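Local coordinates for protein NAD nucleotidase (Haemophilus influenzae, PDB 3ZTV) that degrades NAD to adenosine and nicotinamide riboside, acting as a zinc-containing periplasmic 5'-nucleotidase and NAD(P) pyrophosphatase with highest activity on 5'-AMP, at residues V41-F46 with V293-H298; L236-L241 with K325-I330; Y231-L236 with K289-L294. One frame throughout, in Å; residues are numbered along the deposited sequence.

Interaction 1: V41-F46 with V293-H298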
loop_
_atom_site.group_PDB
_atom_site.type_symbol
_atom_site.label_atom_id
_atom_site.label_comp_id
_atom_site.label_asym_id
_atom_site.label_seq_id
_atom_site.Cartn_x
_atom_site.Cartn_y
_atom_site.Cartn_z
ATOM N N VAL A 41 40.754 8.777 -17.903
ATOM C CA VAL A 41 40.890 7.357 -18.211
ATOM C C VAL A 41 39.588 6.856 -18.827
ATOM O O VAL A 41 38.558 7.529 -18.732
ATOM C CB VAL A 41 41.200 6.528 -16.939
ATOM C CG1 VAL A 41 42.473 7.033 -16.276
ATOM C CG2 VAL A 41 40.021 6.556 -15.959
ATOM N N ASP A 42 39.643 5.696 -19.477
ATOM C CA ASP A 42 38.442 5.032 -19.967
ATOM C C ASP A 42 38.045 3.905 -19.024
ATOM O O ASP A 42 38.909 3.154 -18.549
ATOM C CB ASP A 42 38.664 4.473 -21.371
ATOM C CG ASP A 42 38.828 5.566 -22.410
ATOM O OD1 ASP A 42 38.127 6.593 -22.301
ATOM O OD2 ASP A 42 39.673 5.407 -23.313
ATOM N N ILE A 43 36.743 3.795 -18.755
ATOM C CA ILE A 43 36.197 2.725 -17.919
ATOM C C ILE A 43 35.021 2.043 -18.594
ATOM O O ILE A 43 34.366 2.604 -19.473
ATOM C CB ILE A 43 35.721 3.237 -16.538
ATOM C CG1 ILE A 43 34.785 4.443 -16.679
ATOM C CG2 ILE A 43 36.908 3.582 -15.651
ATOM C CD1 ILE A 43 34.029 4.794 -15.397
ATOM N N GLY A 44 34.776 0.802 -18.196
ATOM C CA GLY A 44 33.548 0.132 -18.556
ATOM C C GLY A 44 33.500 -0.487 -19.937
ATOM O O GLY A 44 34.527 -0.852 -20.517
ATOM N N GLY A 45 32.283 -0.597 -20.461
ATOM C CA GLY A 45 32.033 -1.300 -21.705
ATOM C C GLY A 45 31.658 -2.746 -21.440
ATOM O O GLY A 45 32.132 -3.356 -20.475
ATOM N N PHE A 46 30.795 -3.298 -22.285
ATOM C CA PHE A 46 30.294 -4.643 -22.041
ATOM C C PHE A 46 31.297 -5.754 -22.333
ATOM O O PHE A 46 31.147 -6.856 -21.814
ATOM C CB PHE A 46 28.960 -4.900 -22.752
ATOM C CG PHE A 46 27.892 -5.432 -21.831
ATOM C CD1 PHE A 46 27.814 -6.790 -21.550
ATOM C CD2 PHE A 46 26.980 -4.574 -21.235
ATOM C CE1 PHE A 46 26.847 -7.282 -20.700
ATOM C CE2 PHE A 46 26.006 -5.069 -20.375
ATOM C CZ PHE A 46 25.940 -6.424 -20.115
ATOM N N VAL A 293 36.199 -2.064 -10.393
ATOM C CA VAL A 293 36.083 -1.033 -11.422
ATOM C C VAL A 293 36.845 -1.478 -12.667
ATOM O O VAL A 293 38.044 -1.790 -12.612
ATOM C CB VAL A 293 36.615 0.322 -10.935
ATOM C CG1 VAL A 293 36.612 1.342 -12.069
ATOM C CG2 VAL A 293 35.776 0.825 -9.788
ATOM N N LEU A 294 36.146 -1.515 -13.799
ATOM C CA LEU A 294 36.696 -1.989 -15.058
ATOM C C LEU A 294 37.347 -0.819 -15.777
ATOM O O LEU A 294 36.658 0.119 -16.178
ATOM C CB LEU A 294 35.571 -2.579 -15.909
ATOM C CG LEU A 294 34.714 -3.636 -15.196
ATOM C CD1 LEU A 294 33.517 -4.010 -16.057
ATOM C CD2 LEU A 294 35.542 -4.867 -14.831
ATOM N N MET A 295 38.664 -0.870 -15.951
ATOM C CA MET A 295 39.410 0.277 -16.465
ATOM C C MET A 295 40.390 -0.116 -17.565
ATOM O O MET A 295 40.999 -1.186 -17.514
ATOM C CB MET A 295 40.150 0.959 -15.307
ATOM C CG MET A 295 40.780 2.311 -15.641
ATOM S SD MET A 295 41.527 3.097 -14.198
ATOM C CE MET A 295 40.050 3.425 -13.239
ATOM N N SER A 296 40.508 0.736 -18.579
ATOM C CA SER A 296 41.537 0.579 -19.600
ATOM C C SER A 296 42.889 1.100 -19.123
ATOM O O SER A 296 42.957 2.052 -18.348
ATOM C CB SER A 296 41.125 1.323 -20.865
ATOM O OG SER A 296 42.163 1.286 -21.832
ATOM N N SER A 297 43.961 0.467 -19.592
ATOM C CA SER A 297 45.309 0.951 -19.313
ATOM C C SER A 297 45.799 1.915 -20.388
ATOM O O SER A 297 46.900 2.453 -20.277
ATOM C CB SER A 297 46.289 -0.221 -19.231
ATOM O OG SER A 297 46.466 -0.805 -20.506
ATOM N N HIS A 298 44.994 2.133 -21.424
ATOM C CA HIS A 298 45.492 2.785 -22.642
ATOM C C HIS A 298 45.340 4.303 -22.684
ATOM O O HIS A 298 46.078 4.983 -23.414
ATOM C CB HIS A 298 44.883 2.128 -23.884
ATOM C CG HIS A 298 45.180 0.666 -23.983
ATOM N ND1 HIS A 298 46.461 0.176 -24.135
ATOM C CD2 HIS A 298 44.372 -0.418 -23.911
ATOM C CE1 HIS A 298 46.425 -1.144 -24.171
ATOM N NE2 HIS A 298 45.169 -1.530 -24.037
HETATM O O HOH W 1 42.218 4.378 -19.659
HETATM O O HOH W 2 41.307 3.293 -23.700
#
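The peptide carbonyls of L294 and D42 are the flat groups through which these segments meet. G44 N stands above the plane of the L294 carbonyl, 36° out of it, and donates to L294 O at 2.8 Å; I43 CA approaches the same oxygen at 3.2 Å, a CA-H...O contact. S296 N, tilted from the plane of the D42 carbonyl, donates to D42 O at 2.9 Å in a nearly straight bond. These two bonds flank I43 and M295, whose CA atoms lie 4.3 Å apart as a non-hydrogen-bonded pair. This is a single beta bridge, with the strand axes at 125°, and it attaches the hairpin of strands 28-34 and 37-43 to strand 284-295 in a sheet of the metallophosphoesterase fold. M295 bends at its last torsion (chi3 -67°), which places CE 4.0 Å from I43 CG2 and 4.1 Å from V41 CG2; I330 and L332 also touch M295. Toward the partly exposed end, one water accepts from D42 N and donates to S296 O, while a second donates to D42 OD2 at 2.7 Å and is hydrogen-bonded to S296 OG. D42 OD1 forms a salt bridge with K299.

Interaction 2: L236-L241 with K325-I330; sequences LRSLKL and KSMKSI
L239 meets M327 and I330 tip to tip, and this is where the packing is tight: L239 CD1 lies 3.6 Å from M327 CE and 3.7 Å from I330 CD1. M327 turns at its last torsion (chi3 63°), which sets CE against both CD1 and CG of L239. Beside this group L236 crosses I330 obliquely, its CD2 being 4.0 Å from I330 CD1 and 3.8 Å from S329 CB. This apolar contact joins two chain reversals. One is the end of helix 234-238, where K240 with positive phi leaves the helix in a Schellman motif; the other is the type I beta turn M327-I330 that leads into strand 330-332. Polar groups of the turn are tied instead to the start of the helix, since the E235 carboxylate accepts from K328 N through OE2 and from S329 N through OE1, and S329 OG is hydrogen-bonded to N233 ND2. On the solvent side the fit is looser. Exposed S238 brings OG no nearer than 4.3 Å to M327 CE, and that hydroxyl is bonded back to E235 O within its own helix.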
loop_
_atom_site.group_PDB
_atom_site.type_symbol
_atom_site.label_atom_id
_atom_site.label_comp_id
_atom_site.label_asym_id
_atom_site.label_seq_id
_atom_site.Cartn_x
_atom_site.Cartn_y
_atom_site.Cartn_z
ATOM N N LEU A 236 39.121 2.775 -3.695
ATOM C CA LEU A 236 38.419 3.619 -4.656
ATOM C C LEU A 236 38.317 5.067 -4.172
ATOM O O LEU A 236 38.368 6.006 -4.978
ATOM C CB LEU A 236 37.044 3.030 -4.975
ATOM C CG LEU A 236 37.080 1.610 -5.558
ATOM C CD1 LEU A 236 35.670 1.194 -5.985
ATOM C CD2 LEU A 236 38.051 1.485 -6.739
ATOM N N ARG A 237 38.214 5.259 -2.858
ATOM C CA ARG A 237 38.251 6.610 -2.303
ATOM C C ARG A 237 39.590 7.291 -2.599
ATOM O O ARG A 237 39.628 8.498 -2.853
ATOM C CB ARG A 237 38.000 6.595 -0.794
ATOM C CG ARG A 237 36.600 6.184 -0.424
ATOM C CD ARG A 237 36.388 6.149 1.089
ATOM N NE ARG A 237 35.065 5.598 1.352
ATOM C CZ ARG A 237 34.829 4.383 1.828
ATOM N NH1 ARG A 237 35.825 3.576 2.186
ATOM N NH2 ARG A 237 33.575 3.987 1.985
ATOM N N SER A 238 40.676 6.521 -2.594
ATOM C CA SER A 238 42.009 7.093 -2.812
ATOM C C SER A 238 42.167 7.638 -4.232
ATOM O O SER A 238 43.013 8.504 -4.482
ATOM C CB SER A 238 43.105 6.063 -2.512
ATOM O OG SER A 238 43.268 5.129 -3.570
ATOM N N LEU A 239 41.354 7.134 -5.153
ATOM C CA LEU A 239 41.361 7.591 -6.539
ATOM C C LEU A 239 40.357 8.715 -6.762
ATOM O O LEU A 239 40.187 9.199 -7.888
ATOM C CB LEU A 239 41.042 6.429 -7.476
ATOM C CG LEU A 239 42.037 5.278 -7.555
ATOM C CD1 LEU A 239 41.489 4.166 -8.434
ATOM C CD2 LEU A 239 43.378 5.784 -8.082
ATOM N N LYS A 240 39.691 9.131 -5.690
ATOM C CA LYS A 240 38.695 10.194 -5.762
ATOM C C LYS A 240 37.530 9.851 -6.702
ATOM O O LYS A 240 36.918 10.727 -7.324
ATOM C CB LYS A 240 39.351 11.537 -6.100
ATOM C CG LYS A 240 40.368 11.963 -5.047
ATOM C CD LYS A 240 40.731 13.437 -5.154
ATOM C CE LYS A 240 41.804 13.803 -4.134
ATOM N NZ LYS A 240 42.146 15.252 -4.164
ATOM N N LEU A 241 37.231 8.559 -6.791
ATOM C CA LEU A 241 35.986 8.103 -7.397
ATOM C C LEU A 241 34.811 8.501 -6.497
ATOM O O LEU A 241 34.991 8.716 -5.299
ATOM C CB LEU A 241 36.037 6.591 -7.618
ATOM C CG LEU A 241 36.992 6.164 -8.739
ATOM C CD1 LEU A 241 37.374 4.696 -8.615
ATOM C CD2 LEU A 241 36.420 6.477 -10.124
ATOM N N LYS A 325 47.868 -1.354 -11.289
ATOM C CA LYS A 325 48.053 -2.801 -11.261
ATOM C C LYS A 325 48.110 -3.343 -9.832
ATOM O O LYS A 325 47.787 -4.508 -9.592
ATOM C CB LYS A 325 49.315 -3.196 -12.036
ATOM C CG LYS A 325 49.203 -2.999 -13.540
ATOM C CD LYS A 325 50.542 -3.223 -14.241
ATOM C CE LYS A 325 50.378 -3.135 -15.752
ATOM N NZ LYS A 325 51.680 -3.143 -16.479
ATOM N N SER A 326 48.504 -2.500 -8.884
ATOM C CA SER A 326 48.670 -2.950 -7.509
ATOM C C SER A 326 47.352 -2.959 -6.736
ATOM O O SER A 326 47.306 -3.420 -5.595
ATOM C CB SER A 326 49.695 -2.076 -6.784
ATOM O OG SER A 326 49.161 -0.796 -6.510
ATOM N N MET A 327 46.285 -2.450 -7.348
ATOM C CA MET A 327 45.011 -2.305 -6.647
ATOM C C MET A 327 44.046 -3.453 -6.888
ATOM O O MET A 327 43.759 -3.812 -8.028
ATOM C CB MET A 327 44.360 -0.981 -7.021
ATOM C CG MET A 327 45.253 0.192 -6.716
ATOM S SD MET A 327 44.578 1.762 -7.259
ATOM C CE MET A 327 43.110 1.827 -6.260
ATOM N N LYS A 328 43.537 -4.008 -5.793
ATOM C CA LYS A 328 42.622 -5.140 -5.828
ATOM C C LYS A 328 41.290 -4.803 -6.507
ATOM O O LYS A 328 40.666 -5.663 -7.129
ATOM C CB LYS A 328 42.378 -5.635 -4.394
ATOM C CG LYS A 328 41.486 -6.849 -4.283
ATOM C CD LYS A 328 41.642 -7.508 -2.918
ATOM C CE LYS A 328 41.002 -8.884 -2.918
ATOM N NZ LYS A 328 41.326 -9.619 -4.177
ATOM N N SER A 329 40.858 -3.551 -6.386
ATOM C CA SER A 329 39.526 -3.143 -6.838
ATOM C C SER A 329 39.517 -2.534 -8.242
ATOM O O SER A 329 38.482 -2.057 -8.695
ATOM C CB SER A 329 38.914 -2.149 -5.850
ATOM O OG SER A 329 38.970 -2.647 -4.516
ATOM N N ILE A 330 40.677 -2.499 -8.896
ATOM C CA ILE A 330 40.794 -2.060 -10.286
ATOM C C ILE A 330 41.104 -3.280 -11.134
ATOM O O ILE A 330 42.007 -4.058 -10.808
ATOM C CB ILE A 330 41.928 -1.012 -10.472
ATOM C CG1 ILE A 330 41.667 0.227 -9.615
ATOM C CG2 ILE A 330 42.112 -0.664 -11.959
ATOM C CD1 ILE A 330 40.387 0.980 -9.964
#

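Interaction 3: Y231-L236 with K289-L294; sequences YGNDEL and KIPHVL
The N-cap of helix 234-238 rests on strand 284-295 here, with N233 crossing the ring of P291. With CG between the backbone N and the carbonyl carbon (chi1 56°), the N233 amide turns back over the first turn, and N233 OD1 accepts from L236 N at 3.0 Å; the donor lies nearly along the C=O axis (175°), a well-aligned capping bond. The other end of the amide serves the contact: N233 ND2 lies 3.5 Å from P291 CD and donates to a water at 3.0 Å, which donates to K289 O at 2.7 Å; with its bond to S329 this would help fix the amide beside the ring. P291 CB comes within 3.4 Å of Y231 O. Further along, L236 slides past P291 and V293 in the opposite direction, with CD1 3.9 Å from P291 CG and 3.8 Å from V293 CG2. P291 and V293 point toward 231-236, I290 and H292 away, and H292 reaches L56 of helix 46-59. Strand 284-295 thus has helix 234-238 on one face and helix 46-59 on the other, while Y231 packs on strand 258-263 of the six-stranded mixed sheet, with Y231 OH hydrogen-bonded to S206 OG.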
loop_
_atom_site.group_PDB
_atom_site.type_symbol
_atom_site.label_atom_id
_atom_site.label_comp_id
_atom_site.label_asym_id
_atom_site.label_seq_id
_atom_site.Cartn_x
_atom_site.Cartn_y
_atom_site.Cartn_z
ATOM N N TYR A 231 29.188 1.987 -4.673
ATOM C CA TYR A 231 29.493 1.460 -3.340
ATOM C C TYR A 231 30.947 1.018 -3.455
ATOM O O TYR A 231 31.300 0.218 -4.315
ATOM C CB TYR A 231 28.590 0.267 -2.986
ATOM C CG TYR A 231 27.149 0.560 -2.571
ATOM C CD1 TYR A 231 26.299 1.296 -3.393
ATOM C CD2 TYR A 231 26.638 0.074 -1.369
ATOM C CE1 TYR A 231 24.981 1.530 -3.039
ATOM C CE2 TYR A 231 25.316 0.299 -1.008
ATOM C CZ TYR A 231 24.501 1.034 -1.842
ATOM O OH TYR A 231 23.188 1.242 -1.468
ATOM N N GLY A 232 31.793 1.543 -2.574
ATOM C CA GLY A 232 33.224 1.369 -2.737
ATOM C C GLY A 232 33.978 1.018 -1.466
ATOM O O GLY A 232 33.452 0.369 -0.550
ATOM N N ASN A 233 35.236 1.453 -1.418
ATOM C CA ASN A 233 36.138 1.130 -0.319
ATOM C C ASN A 233 37.286 2.121 -0.332
ATOM O O ASN A 233 37.311 3.049 -1.141
ATOM C CB ASN A 233 36.657 -0.299 -0.467
ATOM C CG ASN A 233 37.345 -0.539 -1.806
ATOM O OD1 ASN A 233 37.901 0.382 -2.415
ATOM N ND2 ASN A 233 37.330 -1.783 -2.259
ATOM N N ASP A 234 38.229 1.938 0.584
ATOM C CA ASP A 234 39.338 2.880 0.708
ATOM C C ASP A 234 40.171 3.014 -0.563
ATOM O O ASP A 234 40.606 4.112 -0.893
ATOM C CB ASP A 234 40.219 2.535 1.913
ATOM C CG ASP A 234 39.528 2.814 3.233
ATOM O OD1 ASP A 234 38.566 3.617 3.249
ATOM O OD2 ASP A 234 39.945 2.226 4.251
ATOM N N GLU A 235 40.402 1.907 -1.262
ATOM C CA GLU A 235 41.111 1.962 -2.543
ATOM C C GLU A 235 40.428 2.919 -3.523
ATOM O O GLU A 235 41.070 3.783 -4.115
ATOM C CB GLU A 235 41.216 0.574 -3.182
ATOM C CG GLU A 235 42.382 -0.286 -2.701
ATOM C CD GLU A 235 42.602 -1.514 -3.580
ATOM O OE1 GLU A 235 41.742 -1.795 -4.448
ATOM O OE2 GLU A 235 43.634 -2.205 -3.419
ATOM N N LEU A 236 39.121 2.775 -3.695
ATOM C CA LEU A 236 38.419 3.619 -4.656
ATOM C C LEU A 236 38.317 5.067 -4.172
ATOM O O LEU A 236 38.368 6.006 -4.978
ATOM C CB LEU A 236 37.044 3.030 -4.975
ATOM C CG LEU A 236 37.080 1.610 -5.558
ATOM C CD1 LEU A 236 35.670 1.194 -5.985
ATOM C CD2 LEU A 236 38.051 1.485 -6.739
ATOM N N LYS A 289 34.322 -9.172 -0.429
ATOM C CA LYS A 289 33.589 -7.979 -0.837
ATOM C C LYS A 289 34.507 -7.093 -1.671
ATOM O O LYS A 289 35.387 -6.415 -1.140
ATOM C CB LYS A 289 33.040 -7.224 0.382
ATOM C CG LYS A 289 34.002 -7.096 1.565
ATOM C CD LYS A 289 33.362 -6.298 2.692
ATOM C CE LYS A 289 34.328 -6.082 3.852
ATOM N NZ LYS A 289 35.451 -5.176 3.478
ATOM N N ILE A 290 34.310 -7.127 -2.983
ATOM C CA ILE A 290 35.136 -6.356 -3.910
ATOM C C ILE A 290 34.275 -5.698 -4.981
ATOM O O ILE A 290 33.619 -6.387 -5.766
ATOM C CB ILE A 290 36.163 -7.236 -4.629
ATOM C CG1 ILE A 290 36.928 -8.113 -3.636
ATOM C CG2 ILE A 290 37.125 -6.367 -5.446
ATOM C CD1 ILE A 290 37.763 -9.200 -4.305
ATOM N N PRO A 291 34.246 -4.362 -5.007
ATOM C CA PRO A 291 33.653 -3.668 -6.155
ATOM C C PRO A 291 34.710 -3.472 -7.250
ATOM O O PRO A 291 35.578 -2.599 -7.119
ATOM C CB PRO A 291 33.234 -2.322 -5.562
ATOM C CG PRO A 291 34.222 -2.080 -4.456
ATOM C CD PRO A 291 34.702 -3.426 -3.963
ATOM N N HIS A 292 34.659 -4.283 -8.306
ATOM C CA HIS A 292 35.673 -4.211 -9.368
ATOM C C HIS A 292 35.364 -3.099 -10.361
ATOM O O HIS A 292 34.390 -3.193 -11.117
ATOM C CB HIS A 292 35.722 -5.517 -10.160
ATOM C CG HIS A 292 36.141 -6.715 -9.362
ATOM N ND1 HIS A 292 35.249 -7.555 -8.726
ATOM C CD2 HIS A 292 37.371 -7.230 -9.126
ATOM C CE1 HIS A 292 35.913 -8.528 -8.122
ATOM N NE2 HIS A 292 37.203 -8.356 -8.358
ATOM N N VAL A 293 36.199 -2.064 -10.393
ATOM C CA VAL A 293 36.083 -1.033 -11.422
ATOM C C VAL A 293 36.845 -1.478 -12.667
ATOM O O VAL A 293 38.044 -1.790 -12.612
ATOM C CB VAL A 293 36.615 0.322 -10.935
ATOM C CG1 VAL A 293 36.612 1.342 -12.069
ATOM C CG2 VAL A 293 35.776 0.825 -9.788
ATOM N N LEU A 294 36.146 -1.515 -13.799
ATOM C CA LEU A 294 36.696 -1.989 -15.058
ATOM C C LEU A 294 37.347 -0.819 -15.777
ATOM O O LEU A 294 36.658 0.119 -16.178
ATOM C CB LEU A 294 35.571 -2.579 -15.909
ATOM C CG LEU A 294 34.714 -3.636 -15.196
ATOM C CD1 LEU A 294 33.517 -4.010 -16.057
ATOM C CD2 LEU A 294 35.542 -4.867 -14.831
HETATM O O HOH W 3 36.038 -3.847 -0.482
#

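Following the chain from the N terminus, 41-46 leaves the first hairpin and meets 293-298 only after 246 intervening residues, the longest loop of the three. Within it, 231-236 packs against 289-294 after 52 residues, so interaction 3 is enclosed in interaction 1 apart from V293 and L294, which serve both. Interaction 2 starts at L236, shared with interaction 3, and closes 83 residues later at 325-330; its span therefore crosses the other two. Strand 284-295 carries interactions 1 and 3, helix 234-238 interactions 2 and 3, and a probable hydrogen bond of 2.8 Å between V293 N and S329 O ties the strand to the turn before strand 330-332.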